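Local coordinates for glucoamylase (Thermoanaerobacterium thermosaccharolyticum, PDB 1LF6), which hydrolyses terminal alpha-1,4-linked glucose units one after another from the non-reducing ends of glucan chains, releasing beta-D-glucose, at residues V358-A369 with L404-L413; L539-A547 with D673-V683. All coordinates share one frame; numbering follows the deposited sequence.

Contact 1 (V358-A369 with L404-L413); sequences VDSANRSLDYLA and LSYRLKRYDL
Helix residues 358-369 face the last turn of helix 395-407 and the turn that follows it, with the CA atoms of L365 and S405 7.1 Å apart. L365 fills the middle: with CG anti to the backbone N (chi1 -178°), its fork reaches across, L365 CD2 meeting L413 CD1 tip to tip at 3.5 Å while CD1 lies against L404 CD2 and S405 OG, a hydroxyl that bonds back to P401. L408 slides past V358 and N362, L408 CD2 lying 3.8 Å from V358 CG1. K409, with positive phi, ends the helix in a Schellman motif, and beyond it R410, bent at chi2 and chi3, turns its guanidinium back to the facing helix. R410 NH1 donates to N362 OD1 at 2.8 Å, from above the amide plane. R410 NH2 meets D366 OD2 at 3.0 Å, a salt bridge on the syn lone pair. D412, the network's second carboxylate, is gripped side-on by NE and NH2, and L413 CD1 lies against one guanidinium face, toward its rim. Leucines thus join two helices of the (alpha/alpha) barrel, and alongside them R410, with N-H groups enough for both aspartates and N362, probably offsets the repulsion between the neighbouring carboxylates.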
loop_
_atom_site.group_PDB
_atom_site.type_symbol
_atom_site.label_atom_id
_atom_site.label_comp_id
_atom_site.label_asym_id
_atom_site.label_seq_id
_atom_site.Cartn_x
_atom_site.Cartn_y
_atom_site.Cartn_z
ATOM N N VAL A 358 11.187 11.438 13.315
ATOM C CA VAL A 358 11.782 10.405 14.149
ATOM C C VAL A 358 10.747 9.676 15.003
ATOM O O VAL A 358 10.865 8.471 15.221
ATOM C CB VAL A 358 12.877 11.017 15.053
ATOM C CG1 VAL A 358 13.534 9.939 15.902
ATOM C CG2 VAL A 358 13.913 11.703 14.185
ATOM N N ASP A 359 9.734 10.400 15.472
ATOM C CA ASP A 359 8.678 9.812 16.302
ATOM C C ASP A 359 8.001 8.626 15.624
ATOM O O ASP A 359 7.760 7.591 16.249
ATOM C CB ASP A 359 7.610 10.860 16.631
ATOM C CG ASP A 359 8.104 11.919 17.609
ATOM O OD1 ASP A 359 7.412 12.944 17.760
ATOM O OD2 ASP A 359 9.169 11.722 18.228
ATOM N N SER A 360 7.676 8.787 14.345
ATOM C CA SER A 360 7.023 7.720 13.601
ATOM C C SER A 360 7.916 6.488 13.484
ATOM O O SER A 360 7.437 5.362 13.590
ATOM C CB SER A 360 6.625 8.206 12.212
ATOM O OG SER A 360 5.585 9.169 12.299
ATOM N N ALA A 361 9.212 6.700 13.265
ATOM C CA ALA A 361 10.147 5.588 13.156
ATOM C C ALA A 361 10.234 4.848 14.493
ATOM O O ALA A 361 10.241 3.616 14.531
ATOM C CB ALA A 361 11.515 6.095 12.747
ATOM N N ASN A 362 10.294 5.601 15.591
ATOM C CA ASN A 362 10.370 4.995 16.919
ATOM C C ASN A 362 9.123 4.204 17.271
ATOM O O ASN A 362 9.204 3.158 17.916
ATOM C CB ASN A 362 10.612 6.060 17.993
ATOM C CG ASN A 362 12.083 6.278 18.262
ATOM O OD1 ASN A 362 12.806 5.337 18.594
ATOM N ND2 ASN A 362 12.537 7.518 18.124
ATOM N N ARG A 363 7.966 4.705 16.857
ATOM C CA ARG A 363 6.726 4.005 17.132
ATOM C C ARG A 363 6.737 2.677 16.377
ATOM O O ARG A 363 6.278 1.658 16.893
ATOM C CB ARG A 363 5.540 4.853 16.688
ATOM C CG ARG A 363 4.351 4.776 17.627
ATOM C CD ARG A 363 3.286 5.774 17.209
ATOM N NE ARG A 363 3.864 7.096 17.008
ATOM C CZ ARG A 363 3.880 7.742 15.846
ATOM N NH1 ARG A 363 3.343 7.193 14.766
ATOM N NH2 ARG A 363 4.441 8.942 15.766
ATOM N N SER A 364 7.265 2.684 15.156
ATOM C CA SER A 364 7.312 1.451 14.381
ATOM C C SER A 364 8.295 0.484 15.040
ATOM O O SER A 364 8.065 -0.726 15.054
ATOM C CB SER A 364 7.711 1.731 12.925
ATOM O OG SER A 364 9.102 1.943 12.786
ATOM N N LEU A 365 9.384 1.010 15.598
ATOM C CA LEU A 365 10.360 0.154 16.268
ATOM C C LEU A 365 9.734 -0.447 17.519
ATOM O O LEU A 365 9.897 -1.641 17.795
ATOM C CB LEU A 365 11.620 0.937 16.647
ATOM C CG LEU A 365 12.743 0.133 17.311
ATOM C CD1 LEU A 365 13.178 -1.004 16.397
ATOM C CD2 LEU A 365 13.929 1.048 17.619
ATOM N N ASP A 366 9.017 0.378 18.274
ATOM C CA ASP A 366 8.362 -0.095 19.488
ATOM C C ASP A 366 7.291 -1.138 19.177
ATOM O O ASP A 366 6.994 -1.998 20.005
ATOM C CB ASP A 366 7.761 1.086 20.250
ATOM C CG ASP A 366 8.807 1.847 21.036
ATOM O OD1 ASP A 366 8.748 3.093 21.058
ATOM O OD2 ASP A 366 9.687 1.191 21.634
ATOM N N TYR A 367 6.713 -1.060 17.981
ATOM C CA TYR A 367 5.712 -2.037 17.568
ATOM C C TYR A 367 6.432 -3.381 17.443
ATOM O O TYR A 367 5.961 -4.404 17.941
ATOM C CB TYR A 367 5.116 -1.653 16.211
ATOM C CG TYR A 367 4.211 -2.716 15.627
ATOM C CD1 TYR A 367 2.897 -2.858 16.068
ATOM C CD2 TYR A 367 4.683 -3.609 14.663
ATOM C CE1 TYR A 367 2.071 -3.867 15.567
ATOM C CE2 TYR A 367 3.865 -4.624 14.156
ATOM C CZ TYR A 367 2.562 -4.746 14.614
ATOM O OH TYR A 367 1.753 -5.752 14.134
ATOM N N LEU A 368 7.586 -3.364 16.780
ATOM C CA LEU A 368 8.389 -4.570 16.574
ATOM C C LEU A 368 8.880 -5.154 17.900
ATOM O O LEU A 368 8.986 -6.374 18.057
ATOM C CB LEU A 368 9.588 -4.250 15.676
ATOM C CG LEU A 368 9.284 -3.880 14.219
ATOM C CD1 LEU A 368 10.558 -3.423 13.543
ATOM C CD2 LEU A 368 8.694 -5.075 13.487
ATOM N N ALA A 369 9.199 -4.276 18.846
ATOM C CA ALA A 369 9.663 -4.707 20.158
ATOM C C ALA A 369 8.551 -5.507 20.826
ATOM O O ALA A 369 8.806 -6.490 21.520
ATOM C CB ALA A 369 10.027 -3.492 21.016
ATOM N N LEU A 404 17.631 -0.903 12.894
ATOM C CA LEU A 404 16.831 0.286 13.168
ATOM C C LEU A 404 17.067 0.753 14.614
ATOM O O LEU A 404 17.149 1.944 14.878
ATOM C CB LEU A 404 15.342 -0.015 12.953
ATOM C CG LEU A 404 14.355 1.147 13.117
ATOM C CD1 LEU A 404 14.711 2.276 12.181
ATOM C CD2 LEU A 404 12.934 0.649 12.832
ATOM N N SER A 405 17.168 -0.193 15.543
ATOM C CA SER A 405 17.410 0.144 16.937
ATOM C C SER A 405 18.715 0.925 17.040
ATOM O O SER A 405 18.837 1.871 17.821
ATOM C CB SER A 405 17.498 -1.125 17.787
ATOM O OG SER A 405 16.229 -1.740 17.907
ATOM N N TYR A 406 19.691 0.525 16.235
ATOM C CA TYR A 406 20.983 1.185 16.228
ATOM C C TYR A 406 20.903 2.612 15.686
ATOM O O TYR A 406 21.437 3.540 16.287
ATOM C CB TYR A 406 21.985 0.377 15.399
ATOM C CG TYR A 406 23.201 1.175 15.006
ATOM C CD1 TYR A 406 23.310 1.730 13.731
ATOM C CD2 TYR A 406 24.212 1.438 15.930
ATOM C CE1 TYR A 406 24.387 2.530 13.388
ATOM C CE2 TYR A 406 25.295 2.239 15.598
ATOM C CZ TYR A 406 25.372 2.784 14.328
ATOM O OH TYR A 406 26.417 3.611 14.014
ATOM N N ARG A 407 20.242 2.787 14.547
ATOM C CA ARG A 407 20.128 4.110 13.952
ATOM C C ARG A 407 19.306 5.072 14.805
ATOM O O ARG A 407 19.554 6.276 14.802
ATOM C CB ARG A 407 19.538 4.006 12.545
ATOM C CG ARG A 407 20.462 3.307 11.557
ATOM C CD ARG A 407 20.083 3.670 10.138
ATOM N NE ARG A 407 20.254 5.097 9.900
ATOM C CZ ARG A 407 19.423 5.834 9.173
ATOM N NH1 ARG A 407 18.358 5.278 8.613
ATOM N NH2 ARG A 407 19.655 7.129 9.011
ATOM N N LEU A 408 18.327 4.545 15.531
ATOM C CA LEU A 408 17.503 5.379 16.396
ATOM C C LEU A 408 18.156 5.501 17.776
ATOM O O LEU A 408 17.617 6.146 18.672
ATOM C CB LEU A 408 16.097 4.783 16.524
ATOM C CG LEU A 408 15.208 4.993 15.288
ATOM C CD1 LEU A 408 13.927 4.198 15.409
ATOM C CD2 LEU A 408 14.907 6.467 15.141
ATOM N N LYS A 409 19.327 4.885 17.924
ATOM C CA LYS A 409 20.069 4.906 19.180
ATOM C C LYS A 409 19.205 4.471 20.352
ATOM O O LYS A 409 19.311 5.007 21.458
ATOM C CB LYS A 409 20.645 6.302 19.435
ATOM C CG LYS A 409 21.696 6.704 18.415
ATOM C CD LYS A 409 22.319 8.045 18.744
ATOM C CE LYS A 409 23.408 8.398 17.737
ATOM N NZ LYS A 409 24.093 9.678 18.083
ATOM N N ARG A 410 18.349 3.488 20.100
ATOM C CA ARG A 410 17.460 2.956 21.124
ATOM C C ARG A 410 18.126 1.791 21.837
ATOM O O ARG A 410 17.707 0.638 21.705
ATOM C CB ARG A 410 16.143 2.503 20.481
ATOM C CG ARG A 410 15.303 3.651 19.945
ATOM C CD ARG A 410 14.786 4.497 21.092
ATOM N NE ARG A 410 14.010 3.685 22.025
ATOM C CZ ARG A 410 12.746 3.324 21.835
ATOM N NH1 ARG A 410 12.092 3.693 20.760
ATOM N NH2 ARG A 410 12.126 2.575 22.713
ATOM N N TYR A 411 19.163 2.105 22.604
ATOM C CA TYR A 411 19.914 1.092 23.344
ATOM C C TYR A 411 19.109 0.523 24.500
ATOM O O TYR A 411 19.514 -0.451 25.142
ATOM C CB TYR A 411 21.220 1.698 23.869
ATOM C CG TYR A 411 21.980 2.475 22.825
ATOM C CD1 TYR A 411 22.141 1.970 21.533
ATOM C CD2 TYR A 411 22.549 3.713 23.125
ATOM C CE1 TYR A 411 22.849 2.678 20.567
ATOM C CE2 TYR A 411 23.260 4.428 22.164
ATOM C CZ TYR A 411 23.406 3.906 20.891
ATOM O OH TYR A 411 24.117 4.600 19.943
ATOM N N ASP A 412 17.963 1.135 24.758
ATOM C CA ASP A 412 17.080 0.697 25.833
ATOM C C ASP A 412 16.329 -0.572 25.430
ATOM O O ASP A 412 15.731 -1.234 26.268
ATOM C CB ASP A 412 16.084 1.811 26.147
ATOM C CG ASP A 412 15.259 2.203 24.938
ATOM O OD1 ASP A 412 14.052 1.881 24.902
ATOM O OD2 ASP A 412 15.823 2.823 24.013
ATOM N N LEU A 413 16.369 -0.910 24.143
ATOM C CA LEU A 413 15.669 -2.097 23.652
ATOM C C LEU A 413 16.567 -3.329 23.543
ATOM O O LEU A 413 16.169 -4.354 22.982
ATOM C CB LEU A 413 15.039 -1.801 22.286
ATOM C CG LEU A 413 13.986 -0.692 22.227
ATOM C CD1 LEU A 413 13.535 -0.498 20.787
ATOM C CD2 LEU A 413 12.803 -1.049 23.129
HETATM O O HOH W 1 15.532 7.812 18.802
#

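Contact 2 (L539-A547 with D673-V683); sequences LVRLGVKSA and DMPDIVYKRYV
R541 NE donates 2.8 Å to D673 OD1, nearly straight at 168° and on the syn lone pair, while R541 NH1 reaches D673 OD2, also at 2.8 Å. The guanidinium thus grips the carboxylate side-on in a salt bridge, one nitrogen to each oxygen, although the two planes are turned 38° apart. With CG anti to the backbone N, the R541 chain bends at chi2 (58°) to bring the guanidinium to D673. R541 NH2 has E658 as a second acidic partner, and the buried arginine probably offsets both charges; an alanine in its place would probably leave the carboxylates of D673 and E658 without their shared cation inside the protein. A water joins R541 O to D673 O alongside the bridge. Past the helix end, G543 closes a Schellman motif; glycine suits it because phi is positive and a CB would clash with Y679 CA. G543 CA lies 3.6 Å from M674 SD, and G543 O receives a CA-H...O contact from Y679 CA at 3.4 Å. V544 CG2 and V678 CG1 meet at 4.0 Å, crossing obliquely. S546 OG bonds only weakly to V683 O. Here a Schellman motif with glycine at the residue of positive phi receives helix 676-682, the last of the chain, which packs among helices of the (alpha/alpha) barrel of this family 15 glycosidase.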
loop_
_atom_site.group_PDB
_atom_site.type_symbol
_atom_site.label_atom_id
_atom_site.label_comp_id
_atom_site.label_asym_id
_atom_site.label_seq_id
_atom_site.Cartn_x
_atom_site.Cartn_y
_atom_site.Cartn_z
ATOM N N LEU A 539 24.133 -5.702 -0.468
ATOM C CA LEU A 539 25.480 -5.857 0.068
ATOM C C LEU A 539 26.143 -4.491 0.211
ATOM O O LEU A 539 26.751 -4.197 1.236
ATOM C CB LEU A 539 26.336 -6.739 -0.854
ATOM C CG LEU A 539 26.067 -8.250 -0.870
ATOM C CD1 LEU A 539 26.702 -8.863 -2.114
ATOM C CD2 LEU A 539 26.616 -8.898 0.403
ATOM N N VAL A 540 26.025 -3.659 -0.821
ATOM C CA VAL A 540 26.618 -2.323 -0.790
ATOM C C VAL A 540 25.742 -1.343 0.006
ATOM O O VAL A 540 26.247 -0.524 0.774
ATOM C CB VAL A 540 26.845 -1.781 -2.227
ATOM C CG1 VAL A 540 27.660 -2.787 -3.051
ATOM C CG2 VAL A 540 25.524 -1.515 -2.900
ATOM N N ARG A 541 24.429 -1.440 -0.178
ATOM C CA ARG A 541 23.476 -0.587 0.524
ATOM C C ARG A 541 23.688 -0.641 2.042
ATOM O O ARG A 541 23.604 0.378 2.733
ATOM C CB ARG A 541 22.050 -1.035 0.190
ATOM C CG ARG A 541 20.939 -0.198 0.814
ATOM C CD ARG A 541 21.028 1.270 0.411
ATOM N NE ARG A 541 19.799 1.983 0.749
ATOM C CZ ARG A 541 18.683 1.971 0.020
ATOM N NH1 ARG A 541 17.621 2.649 0.429
ATOM N NH2 ARG A 541 18.627 1.307 -1.129
ATOM N N LEU A 542 23.968 -1.833 2.557
ATOM C CA LEU A 542 24.174 -2.017 3.994
ATOM C C LEU A 542 25.614 -1.820 4.477
ATOM O O LEU A 542 25.881 -1.930 5.671
ATOM C CB LEU A 542 23.678 -3.404 4.411
ATOM C CG LEU A 542 22.153 -3.549 4.457
ATOM C CD1 LEU A 542 21.753 -5.012 4.351
ATOM C CD2 LEU A 542 21.640 -2.930 5.756
ATOM N N GLY A 543 26.527 -1.521 3.554
ATOM C CA GLY A 543 27.923 -1.309 3.912
ATOM C C GLY A 543 28.719 -2.576 4.168
ATOM O O GLY A 543 29.746 -2.558 4.862
ATOM N N VAL A 544 28.246 -3.682 3.603
ATOM C CA VAL A 544 28.894 -4.977 3.768
ATOM C C VAL A 544 29.958 -5.191 2.693
ATOM O O VAL A 544 30.986 -5.820 2.947
ATOM C CB VAL A 544 27.837 -6.110 3.730
ATOM C CG1 VAL A 544 28.508 -7.471 3.808
ATOM C CG2 VAL A 544 26.872 -5.935 4.901
ATOM N N LYS A 545 29.700 -4.666 1.497
ATOM C CA LYS A 545 30.638 -4.758 0.376
ATOM C C LYS A 545 30.830 -3.361 -0.209
ATOM O O LYS A 545 29.943 -2.519 -0.095
ATOM C CB LYS A 545 30.097 -5.697 -0.705
ATOM C CG LYS A 545 29.996 -7.161 -0.278
ATOM C CD LYS A 545 31.376 -7.792 -0.104
ATOM C CE LYS A 545 31.272 -9.272 0.272
ATOM N NZ LYS A 545 32.609 -9.925 0.385
ATOM N N SER A 546 31.985 -3.114 -0.824
ATOM C CA SER A 546 32.280 -1.811 -1.427
ATOM C C SER A 546 31.591 -1.688 -2.775
ATOM O O SER A 546 31.525 -2.654 -3.527
ATOM C CB SER A 546 33.788 -1.648 -1.629
ATOM O OG SER A 546 34.480 -1.861 -0.414
ATOM N N ALA A 547 31.086 -0.496 -3.081
ATOM C CA ALA A 547 30.408 -0.265 -4.351
ATOM C C ALA A 547 31.304 -0.566 -5.557
ATOM O O ALA A 547 30.803 -0.898 -6.631
ATOM C CB ALA A 547 29.899 1.178 -4.423
ATOM N N ASP A 673 20.567 6.026 4.543
ATOM C CA ASP A 673 20.101 4.967 5.437
ATOM C C ASP A 673 21.105 3.840 5.719
ATOM O O ASP A 673 20.738 2.812 6.292
ATOM C CB ASP A 673 18.782 4.371 4.921
ATOM C CG ASP A 673 18.929 3.670 3.574
ATOM O OD1 ASP A 673 20.006 3.760 2.951
ATOM O OD2 ASP A 673 17.947 3.041 3.141
ATOM N N MET A 674 22.366 4.026 5.339
ATOM C CA MET A 674 23.373 2.996 5.592
ATOM C C MET A 674 23.959 3.135 6.997
ATOM O O MET A 674 24.393 4.214 7.392
ATOM C CB MET A 674 24.500 3.071 4.550
ATOM C CG MET A 674 25.648 2.086 4.798
ATOM S SD MET A 674 26.848 2.059 3.464
ATOM C CE MET A 674 27.580 3.721 3.634
ATOM N N PRO A 675 23.950 2.046 7.779
ATOM C CA PRO A 675 24.499 2.094 9.139
ATOM C C PRO A 675 26.021 2.268 9.071
ATOM O O PRO A 675 26.735 1.391 8.589
ATOM C CB PRO A 675 24.064 0.754 9.729
ATOM C CG PRO A 675 24.032 -0.159 8.513
ATOM C CD PRO A 675 23.384 0.719 7.472
ATOM N N ASP A 676 26.505 3.409 9.550
ATOM C CA ASP A 676 27.928 3.731 9.486
ATOM C C ASP A 676 28.919 2.732 10.072
ATOM O O ASP A 676 29.989 2.527 9.504
ATOM C CB ASP A 676 28.193 5.112 10.102
ATOM C CG ASP A 676 27.567 5.266 11.463
ATOM O OD1 ASP A 676 28.073 6.075 12.269
ATOM O OD2 ASP A 676 26.560 4.579 11.726
ATOM N N ILE A 677 28.588 2.110 11.195
ATOM C CA ILE A 677 29.526 1.166 11.790
ATOM C C ILE A 677 29.737 -0.062 10.922
ATOM O O ILE A 677 30.808 -0.663 10.948
ATOM C CB ILE A 677 29.095 0.739 13.208
ATOM C CG1 ILE A 677 28.287 -0.546 13.195
ATOM C CG2 ILE A 677 28.217 1.773 13.782
ATOM C CD1 ILE A 677 27.841 -0.967 14.588
ATOM N N VAL A 678 28.725 -0.435 10.148
ATOM C CA VAL A 678 28.860 -1.588 9.272
ATOM C C VAL A 678 29.790 -1.187 8.133
ATOM O O VAL A 678 30.756 -1.887 7.822
ATOM C CB VAL A 678 27.507 -2.012 8.672
ATOM C CG1 VAL A 678 27.715 -3.196 7.737
ATOM C CG2 VAL A 678 26.527 -2.358 9.783
ATOM N N TYR A 679 29.489 -0.045 7.519
ATOM C CA TYR A 679 30.288 0.466 6.418
ATOM C C TYR A 679 31.750 0.637 6.833
ATOM O O TYR A 679 32.664 0.216 6.120
ATOM C CB TYR A 679 29.724 1.809 5.944
ATOM C CG TYR A 679 30.610 2.534 4.959
ATOM C CD1 TYR A 679 30.609 2.197 3.608
ATOM C CD2 TYR A 679 31.486 3.531 5.390
ATOM C CE1 TYR A 679 31.462 2.831 2.709
ATOM C CE2 TYR A 679 32.343 4.170 4.500
ATOM C CZ TYR A 679 32.327 3.816 3.164
ATOM O OH TYR A 679 33.184 4.437 2.291
ATOM N N LYS A 680 31.970 1.251 7.990
ATOM C CA LYS A 680 33.326 1.492 8.466
ATOM C C LYS A 680 34.125 0.216 8.693
ATOM O O LYS A 680 35.330 0.188 8.467
ATOM C CB LYS A 680 33.291 2.331 9.750
ATOM C CG LYS A 680 33.036 3.814 9.492
ATOM C CD LYS A 680 32.863 4.603 10.782
ATOM C CE LYS A 680 31.598 4.180 11.521
ATOM N NZ LYS A 680 31.372 4.953 12.774
ATOM N N ARG A 681 33.452 -0.846 9.111
ATOM C CA ARG A 681 34.133 -2.101 9.378
ATOM C C ARG A 681 34.421 -2.960 8.147
ATOM O O ARG A 681 35.446 -3.637 8.084
ATOM C CB ARG A 681 33.317 -2.928 10.371
ATOM C CG ARG A 681 34.088 -4.089 10.982
ATOM C CD ARG A 681 33.231 -4.899 11.941
ATOM N NE ARG A 681 34.011 -5.955 12.583
ATOM C CZ ARG A 681 34.957 -5.736 13.494
ATOM N NH1 ARG A 681 35.624 -6.755 14.020
ATOM N NH2 ARG A 681 35.225 -4.499 13.890
ATOM N N TYR A 682 33.532 -2.921 7.162
ATOM C CA TYR A 682 33.687 -3.765 5.983
ATOM C C TYR A 682 33.935 -3.093 4.645
ATOM O O TYR A 682 34.656 -3.634 3.807
ATOM C CB TYR A 682 32.450 -4.655 5.849
ATOM C CG TYR A 682 32.150 -5.476 7.079
ATOM C CD1 TYR A 682 32.968 -6.545 7.445
ATOM C CD2 TYR A 682 31.038 -5.195 7.875
ATOM C CE1 TYR A 682 32.684 -7.320 8.570
ATOM C CE2 TYR A 682 30.745 -5.962 9.002
ATOM C CZ TYR A 682 31.568 -7.027 9.338
ATOM O OH TYR A 682 31.245 -7.830 10.402
ATOM N N VAL A 683 33.342 -1.924 4.437
ATOM C CA VAL A 683 33.477 -1.229 3.162
ATOM C C VAL A 683 34.389 -0.007 3.144
ATOM O O VAL A 683 34.866 0.383 2.079
ATOM C CB VAL A 683 32.092 -0.815 2.639
ATOM C CG1 VAL A 683 32.221 -0.064 1.325
ATOM C CG2 VAL A 683 31.240 -2.044 2.456
HETATM O O HOH W 2 21.323 0.724 4.565
#

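Both contacts are partly buried, lie away from the probable catalytic and substrate-binding residues, and join a helix end to a second element. Their centres are 20 Å apart, and helix 395-407 connects them: its last turn belongs to contact 1, yet Y406 OH probably bonds to D676 OD2 of contact 2, and R407 packs on D673. The salt bridges are placed differently. In contact 1 the arginine network lies at a partly exposed margin, flanking a patch of leucines, whereas in contact 2 the arginine and aspartate are themselves buried. Side chains dominate contact 1; in contact 2 the backbone at a glycine comes close enough to take part directly.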